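Local coordinates for odorant-binding protein 47 (Anopheles gambiae, PDB 3PM2) that binds hydrophobic odorants and is thought to carry them through the aqueous fluid that surrounds olfactory sensory dendrites, at residues A[9-13]-A[157-163]; A[18-22]-A[144-148]; A[89-95]-A[148-153]. All coordinates share one frame; numbering follows the deposited sequence.

Contact 1 (A[9-13]-A[157-163])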
# COMPACT_ATOMS: atom_id res chain seq x y z
N PRO A 9 7.87 8.88 7.29
CA PRO A 9 9.09 8.05 7.42
C PRO A 9 10.20 8.76 8.22
O PRO A 9 10.34 9.97 8.06
CB PRO A 9 9.50 7.72 5.98
CG PRO A 9 8.64 8.51 5.10
CD PRO A 9 7.51 9.14 5.88
N PRO A 10 10.95 8.06 9.12
CA PRO A 10 11.99 8.74 9.94
C PRO A 10 13.16 9.34 9.17
O PRO A 10 13.87 10.20 9.69
CB PRO A 10 12.44 7.65 10.92
CG PRO A 10 12.20 6.38 10.19
CD PRO A 10 10.90 6.62 9.45
N VAL A 11 13.38 8.87 7.94
CA VAL A 11 14.42 9.38 7.06
C VAL A 11 13.83 9.59 5.67
O VAL A 11 12.98 8.80 5.25
CB VAL A 11 15.77 8.58 7.04
CG1 VAL A 11 16.25 8.22 8.45
CG2 VAL A 11 15.70 7.34 6.16
N PRO A 12 14.25 10.64 4.94
CA PRO A 12 13.71 10.85 3.59
C PRO A 12 14.27 9.90 2.53
O PRO A 12 13.85 9.99 1.37
CB PRO A 12 14.06 12.32 3.30
CG PRO A 12 15.28 12.57 4.09
CD PRO A 12 15.24 11.69 5.29
N LYS A 13 15.21 8.99 2.92
CA LYS A 13 15.83 7.99 2.03
C LYS A 13 14.76 7.24 1.24
O LYS A 13 13.76 6.78 1.82
CB LYS A 13 16.70 7.00 2.83
CG LYS A 13 17.67 6.18 2.00
CD LYS A 13 18.50 5.27 2.89
CE LYS A 13 19.81 4.85 2.26
NZ LYS A 13 19.62 3.77 1.26
N ASN A 157 22.11 -0.93 6.50
CA ASN A 157 22.63 0.28 7.13
C ASN A 157 21.59 0.85 8.09
O ASN A 157 20.45 0.37 8.10
CB ASN A 157 23.15 1.32 6.10
CG ASN A 157 22.13 1.95 5.19
OD1 ASN A 157 20.94 1.77 5.32
ND2 ASN A 157 22.59 2.79 4.28
N ASP A 158 21.99 1.82 8.93
CA ASP A 158 21.12 2.46 9.92
C ASP A 158 19.86 3.05 9.35
O ASP A 158 18.79 2.91 9.96
CB ASP A 158 21.90 3.55 10.70
CG ASP A 158 22.90 3.01 11.69
OD1 ASP A 158 22.90 1.78 11.94
OD2 ASP A 158 23.69 3.82 12.24
N ASP A 159 19.96 3.75 8.20
CA ASP A 159 18.81 4.39 7.59
C ASP A 159 17.78 3.40 7.08
O ASP A 159 16.57 3.62 7.23
CB ASP A 159 19.25 5.35 6.49
CG ASP A 159 19.80 6.66 7.00
OD1 ASP A 159 19.93 6.82 8.24
OD2 ASP A 159 20.11 7.52 6.17
N CYS A 160 18.26 2.28 6.51
CA CYS A 160 17.36 1.23 6.04
C CYS A 160 16.79 0.44 7.20
O CYS A 160 15.69 -0.06 7.08
CB CYS A 160 18.04 0.34 5.00
SG CYS A 160 18.37 1.19 3.43
N ASN A 161 17.51 0.35 8.35
CA ASN A 161 16.97 -0.28 9.57
C ASN A 161 15.77 0.58 10.04
O ASN A 161 14.73 0.03 10.42
CB ASN A 161 17.99 -0.38 10.72
CG ASN A 161 17.44 -1.13 11.91
OD1 ASN A 161 16.83 -2.19 11.80
ND2 ASN A 161 17.55 -0.55 13.08
N LYS A 162 15.92 1.93 9.98
CA LYS A 162 14.84 2.87 10.36
C LYS A 162 13.62 2.71 9.45
O LYS A 162 12.47 2.69 9.92
CB LYS A 162 15.35 4.31 10.37
CG LYS A 162 16.30 4.59 11.54
CD LYS A 162 16.86 5.99 11.47
CE LYS A 162 18.03 6.17 12.41
NZ LYS A 162 18.72 7.46 12.18
N LEU A 163 13.86 2.58 8.14
CA LEU A 163 12.78 2.36 7.19
C LEU A 163 12.13 0.98 7.39
O LEU A 163 10.91 0.86 7.24
CB LEU A 163 13.23 2.57 5.73
CG LEU A 163 13.61 4.00 5.29
CD1 LEU A 163 13.79 4.05 3.78
CD2 LEU A 163 12.56 5.05 5.73

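Contact 2 (A[18-22]-A[144-148])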
# COMPACT_ATOMS: atom_id res chain seq x y z
N CYS A 18 17.04 0.80 -0.36
CA CYS A 18 17.11 -0.26 0.65
C CYS A 18 16.86 -1.61 -0.00
O CYS A 18 17.51 -2.58 0.36
CB CYS A 18 16.13 -0.01 1.78
SG CYS A 18 16.49 1.49 2.72
N CYS A 19 15.85 -1.69 -0.89
CA CYS A 19 15.49 -2.91 -1.61
C CYS A 19 14.70 -2.56 -2.86
O CYS A 19 13.79 -1.73 -2.78
CB CYS A 19 14.71 -3.88 -0.73
SG CYS A 19 14.38 -5.49 -1.51
N VAL A 20 15.01 -3.22 -3.99
CA VAL A 20 14.26 -3.03 -5.21
C VAL A 20 13.13 -4.08 -5.15
O VAL A 20 13.40 -5.28 -5.11
CB VAL A 20 15.13 -3.12 -6.50
CG1 VAL A 20 14.28 -2.95 -7.75
CG2 VAL A 20 16.25 -2.08 -6.47
N THR A 21 11.89 -3.61 -5.04
CA THR A 21 10.73 -4.51 -4.86
C THR A 21 9.84 -4.56 -6.10
O THR A 21 9.82 -3.62 -6.90
CB THR A 21 9.87 -4.00 -3.66
OG1 THR A 21 9.52 -2.66 -3.90
CG2 THR A 21 10.59 -4.09 -2.30
N PRO A 22 9.02 -5.62 -6.25
CA PRO A 22 8.04 -5.65 -7.34
C PRO A 22 7.04 -4.50 -7.20
O PRO A 22 6.87 -3.93 -6.11
CB PRO A 22 7.33 -6.99 -7.12
CG PRO A 22 8.32 -7.82 -6.39
CD PRO A 22 8.90 -6.83 -5.42
N THR A 144 4.64 -5.93 2.96
CA THR A 144 5.06 -7.34 2.92
C THR A 144 6.25 -7.55 1.98
O THR A 144 7.19 -8.25 2.35
CB THR A 144 3.87 -8.25 2.54
OG1 THR A 144 2.78 -8.02 3.46
CG2 THR A 144 4.27 -9.73 2.52
N LEU A 145 6.19 -6.98 0.75
CA LEU A 145 7.30 -7.13 -0.22
C LEU A 145 8.62 -6.63 0.34
O LEU A 145 9.64 -7.31 0.23
CB LEU A 145 7.00 -6.45 -1.57
CG LEU A 145 5.82 -7.06 -2.36
CD1 LEU A 145 5.35 -6.09 -3.48
CD2 LEU A 145 6.10 -8.53 -2.78
N PHE A 146 8.59 -5.44 0.96
CA PHE A 146 9.77 -4.82 1.56
C PHE A 146 10.35 -5.67 2.71
O PHE A 146 11.57 -5.86 2.75
CB PHE A 146 9.43 -3.40 2.05
CG PHE A 146 10.62 -2.55 2.44
CD1 PHE A 146 11.45 -1.99 1.47
CD2 PHE A 146 10.88 -2.26 3.78
CE1 PHE A 146 12.50 -1.13 1.83
CE2 PHE A 146 11.96 -1.44 4.14
CZ PHE A 146 12.77 -0.89 3.17
N ALA A 147 9.48 -6.20 3.60
CA ALA A 147 9.87 -7.04 4.75
C ALA A 147 10.44 -8.41 4.34
O ALA A 147 11.27 -8.98 5.04
CB ALA A 147 8.66 -7.25 5.66
N GLU A 148 9.99 -8.93 3.19
CA GLU A 148 10.42 -10.24 2.69
C GLU A 148 11.70 -10.17 1.85
O GLU A 148 12.23 -11.20 1.43
CB GLU A 148 9.30 -10.90 1.87
CG GLU A 148 8.09 -11.32 2.68
CD GLU A 148 8.29 -12.44 3.67
OE1 GLU A 148 9.38 -13.06 3.67
OE2 GLU A 148 7.36 -12.68 4.46

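Contact 3 (A[89-95]-A[148-153])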
# COMPACT_ATOMS: atom_id res chain seq x y z
N ALA A 89 15.35 -10.77 -9.32
CA ALA A 89 15.92 -11.99 -8.74
C ALA A 89 14.80 -13.07 -8.67
O ALA A 89 13.64 -12.72 -8.43
CB ALA A 89 16.46 -11.69 -7.35
N PRO A 90 15.12 -14.37 -8.92
CA PRO A 90 14.06 -15.39 -8.98
C PRO A 90 13.28 -15.62 -7.70
O PRO A 90 12.17 -16.15 -7.75
CB PRO A 90 14.79 -16.65 -9.45
CG PRO A 90 16.23 -16.42 -9.12
CD PRO A 90 16.44 -14.94 -9.26
N GLU A 91 13.85 -15.19 -6.56
CA GLU A 91 13.18 -15.27 -5.25
C GLU A 91 11.85 -14.51 -5.24
O GLU A 91 10.93 -14.89 -4.51
CB GLU A 91 14.07 -14.68 -4.16
CG GLU A 91 15.32 -15.50 -3.86
CD GLU A 91 16.52 -15.31 -4.77
OE1 GLU A 91 16.40 -14.64 -5.81
OE2 GLU A 91 17.57 -15.90 -4.45
N TRP A 92 11.75 -13.44 -6.03
CA TRP A 92 10.56 -12.59 -6.07
C TRP A 92 9.26 -13.22 -6.56
O TRP A 92 8.20 -12.79 -6.12
CB TRP A 92 10.84 -11.27 -6.77
CG TRP A 92 11.74 -10.36 -5.96
CD1 TRP A 92 13.02 -10.00 -6.27
CD2 TRP A 92 11.41 -9.67 -4.74
NE1 TRP A 92 13.50 -9.12 -5.33
CE2 TRP A 92 12.55 -8.93 -4.36
CE3 TRP A 92 10.29 -9.67 -3.89
CZ2 TRP A 92 12.59 -8.14 -3.21
CZ3 TRP A 92 10.31 -8.87 -2.74
CH2 TRP A 92 11.46 -8.13 -2.40
N ASN A 93 9.33 -14.28 -7.40
CA ASN A 93 8.12 -14.95 -7.90
C ASN A 93 7.26 -15.47 -6.74
O ASN A 93 6.10 -15.04 -6.61
CB ASN A 93 8.47 -16.09 -8.87
CG ASN A 93 7.25 -16.73 -9.47
OD1 ASN A 93 6.77 -17.77 -9.00
ND2 ASN A 93 6.69 -16.09 -10.48
N LYS A 94 7.84 -16.36 -5.89
CA LYS A 94 7.17 -16.95 -4.74
C LYS A 94 6.84 -15.92 -3.67
O LYS A 94 5.76 -16.00 -3.09
CB LYS A 94 7.99 -18.09 -4.11
CG LYS A 94 7.14 -19.11 -3.35
CD LYS A 94 6.48 -20.12 -4.30
CE LYS A 94 4.98 -20.18 -4.10
NZ LYS A 94 4.29 -20.70 -5.31
N ILE A 95 7.76 -14.98 -3.39
CA ILE A 95 7.53 -13.95 -2.38
C ILE A 95 6.29 -13.14 -2.78
O ILE A 95 5.41 -12.95 -1.95
CB ILE A 95 8.77 -13.04 -2.21
CG1 ILE A 95 9.98 -13.83 -1.63
CG2 ILE A 95 8.42 -11.84 -1.34
CD1 ILE A 95 11.30 -12.97 -1.51
N GLU A 148 9.99 -8.93 3.19
CA GLU A 148 10.42 -10.24 2.69
C GLU A 148 11.70 -10.17 1.85
O GLU A 148 12.23 -11.20 1.43
CB GLU A 148 9.30 -10.90 1.87
CG GLU A 148 8.09 -11.32 2.68
CD GLU A 148 8.29 -12.44 3.67
OE1 GLU A 148 9.38 -13.06 3.67
OE2 GLU A 148 7.36 -12.68 4.46
N CYS A 149 12.19 -8.97 1.60
CA CYS A 149 13.42 -8.78 0.82
C CYS A 149 14.58 -9.67 1.32
O CYS A 149 14.91 -9.59 2.50
CB CYS A 149 13.82 -7.31 0.80
SG CYS A 149 15.19 -6.95 -0.34
N PRO A 150 15.16 -10.55 0.47
CA PRO A 150 16.33 -11.35 0.92
C PRO A 150 17.45 -10.44 1.41
O PRO A 150 17.69 -9.40 0.80
CB PRO A 150 16.77 -12.08 -0.36
CG PRO A 150 15.53 -12.10 -1.24
CD PRO A 150 14.86 -10.79 -0.95
N ALA A 151 18.16 -10.82 2.49
CA ALA A 151 19.25 -10.00 3.06
C ALA A 151 20.30 -9.65 1.98
O ALA A 151 20.81 -8.54 1.98
CB ALA A 151 19.93 -10.74 4.21
N LYS A 152 20.53 -10.56 1.02
CA LYS A 152 21.50 -10.35 -0.06
C LYS A 152 21.10 -9.19 -1.00
O LYS A 152 21.95 -8.68 -1.73
CB LYS A 152 21.80 -11.65 -0.84
CG LYS A 152 20.63 -12.21 -1.66
CD LYS A 152 21.05 -13.40 -2.51
CE LYS A 152 19.96 -13.78 -3.49
NZ LYS A 152 20.31 -14.98 -4.29
N LEU A 153 19.79 -8.80 -0.99
CA LEU A 153 19.22 -7.73 -1.82
C LEU A 153 18.84 -6.50 -1.03
O LEU A 153 18.30 -5.55 -1.60
CB LEU A 153 17.99 -8.28 -2.61
CG LEU A 153 18.32 -9.39 -3.62
CD1 LEU A 153 17.07 -10.07 -4.09
CD2 LEU A 153 19.12 -8.85 -4.80
O HOH W 1 18.97 -14.47 -6.69

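Contact 1 (A[9-13]-A[157-163])
L163 packs its two methyls on the N-terminal loop 9-13, where that loop lies against the start of helix 158-167; with K13 and V11 it accounts for most of the buried surface. The methyls divide the loop between them: CD1 rests on K13 O at 3.4 Å, while CD2 meets V11 CG2 at 3.9 Å and also touches P9 CB. V11 spreads its own branches in the same manner. Its CG2 goes to L163, and its CG1 lies against K162 CD at 3.8 Å, the two side chains crossing at about a right angle. N157 occupies the N-cap of this helix: its OD1 accepts from C160 N at 3.0 Å, with an N-H...O angle of 153°. Across this capped turn runs K13, whose CG stands opposite the backbone N (chi1 -164°), so that the chain extends over D159, CD lying 3.7 Å from D159 CB. A bend at the last torsion then brings K13 NZ to 3.6 Å from C160 SG, a sulfur already joined in a disulfide to C18. Farther along the helix, P10 CG sits 3.7 Å from K162 O, and P9 and P10 also touch Y166.

Contact 2 (A[18-22]-A[144-148])
F146 meets the loop 18-22 with the rim of its ring. C18 CB lies at that edge, near the ring plane and 3.7 Å from F146 CZ, and T21 CG2 also approaches near the plane, on the side of CD1, while lying 4.0 Å from F146 CA. F146 CG is anti to the backbone N (chi1 -168°), which turns the ring toward C18 and C19. C19 adds a looser touch, its CB 4.4 Å from F146 CE1. One residue earlier on the helix, L145 serves the other end of the loop: its CD1 sits 3.7 Å from P22 O and 4.1 Å from P22 CD, the two side chains meeting at a slant. T21, between these two zones, sets its CB 4.3 Å from L145 CB.

Around these groups lies a second shell. F172 and F154 each make an edge-to-face pair with F146, and Y81 of helix 74-85 touches L145. P22 packs on W92 and T96 of helix 92-109. The loop itself is tied by two adjacent disulfides, C18 to C160 and C19 to C149, and by backbone hydrogen bonding between C18 and T155. Neighbouring half-cystines that tie one N-terminal loop to both C149, after helix 133-147, and C160, in helix 158-167, are consistent with the enlarged disulfide set of C-plus odorant-binding proteins.

Contact 3 (A[89-95]-A[148-153])
The ring of P150 settles against W92 and I95, both from the first turn of helix 92-109. P150 CD stands 4.0 Å above the plane of the indole, displaced toward its rim, and I95 CD1 covers the same face, also near the rim, so that proline and isoleucine share one side of the ring. At the far end of the indole, W92 CH2 comes within 3.8 Å of C149 CA, and C149 SG makes an oblique sulfur-aromatic contact 5.3 Å from the centroid of the six-membered ring. L153 fills the notch between A89 and W92: its CD1 lies 3.7 Å from A89 CB and close to W92 NE1. I95 CG2, meanwhile, presses on E148 CB at 3.5 Å. Over the outer side an extended K152 spans to a bent E91. The salt bridge from K152 NZ to E91 OE2 measures 2.9 Å and reaches that oxygen 35° out of the carboxylate plane; water 1 donates to E91 OE1 and accepts from K152 NZ, closing a second path. The contact sets the beginning of helix 92-109 against the loop joining helices 133-147 and 158-167, while T85 of helix 74-85 also touches W92.

Two disulfides knit the three contacts together. Those of C18 and C19, each with an SG-SG distance of 2.0 Å, lead from contact 2 to C160 of contact 1 and C149 of contact 3, so segment 18-22 stands between the other two. Contacts 2 and 3 are close, their centres about 8 Å apart; they share E148, and W92 CH2 packs 3.3 Å from L145 O. Contacts 1 and 2 have centres about 14 Å apart and also meet where L163 CD1 approaches C18 SG at 3.9 Å. Contacts 1 and 3, about 20 Å between centres, are linked through contact 2 and the short run from 153 to 157. None of the three contacts holds a bound odorant, and they are described here as parts of the scaffold.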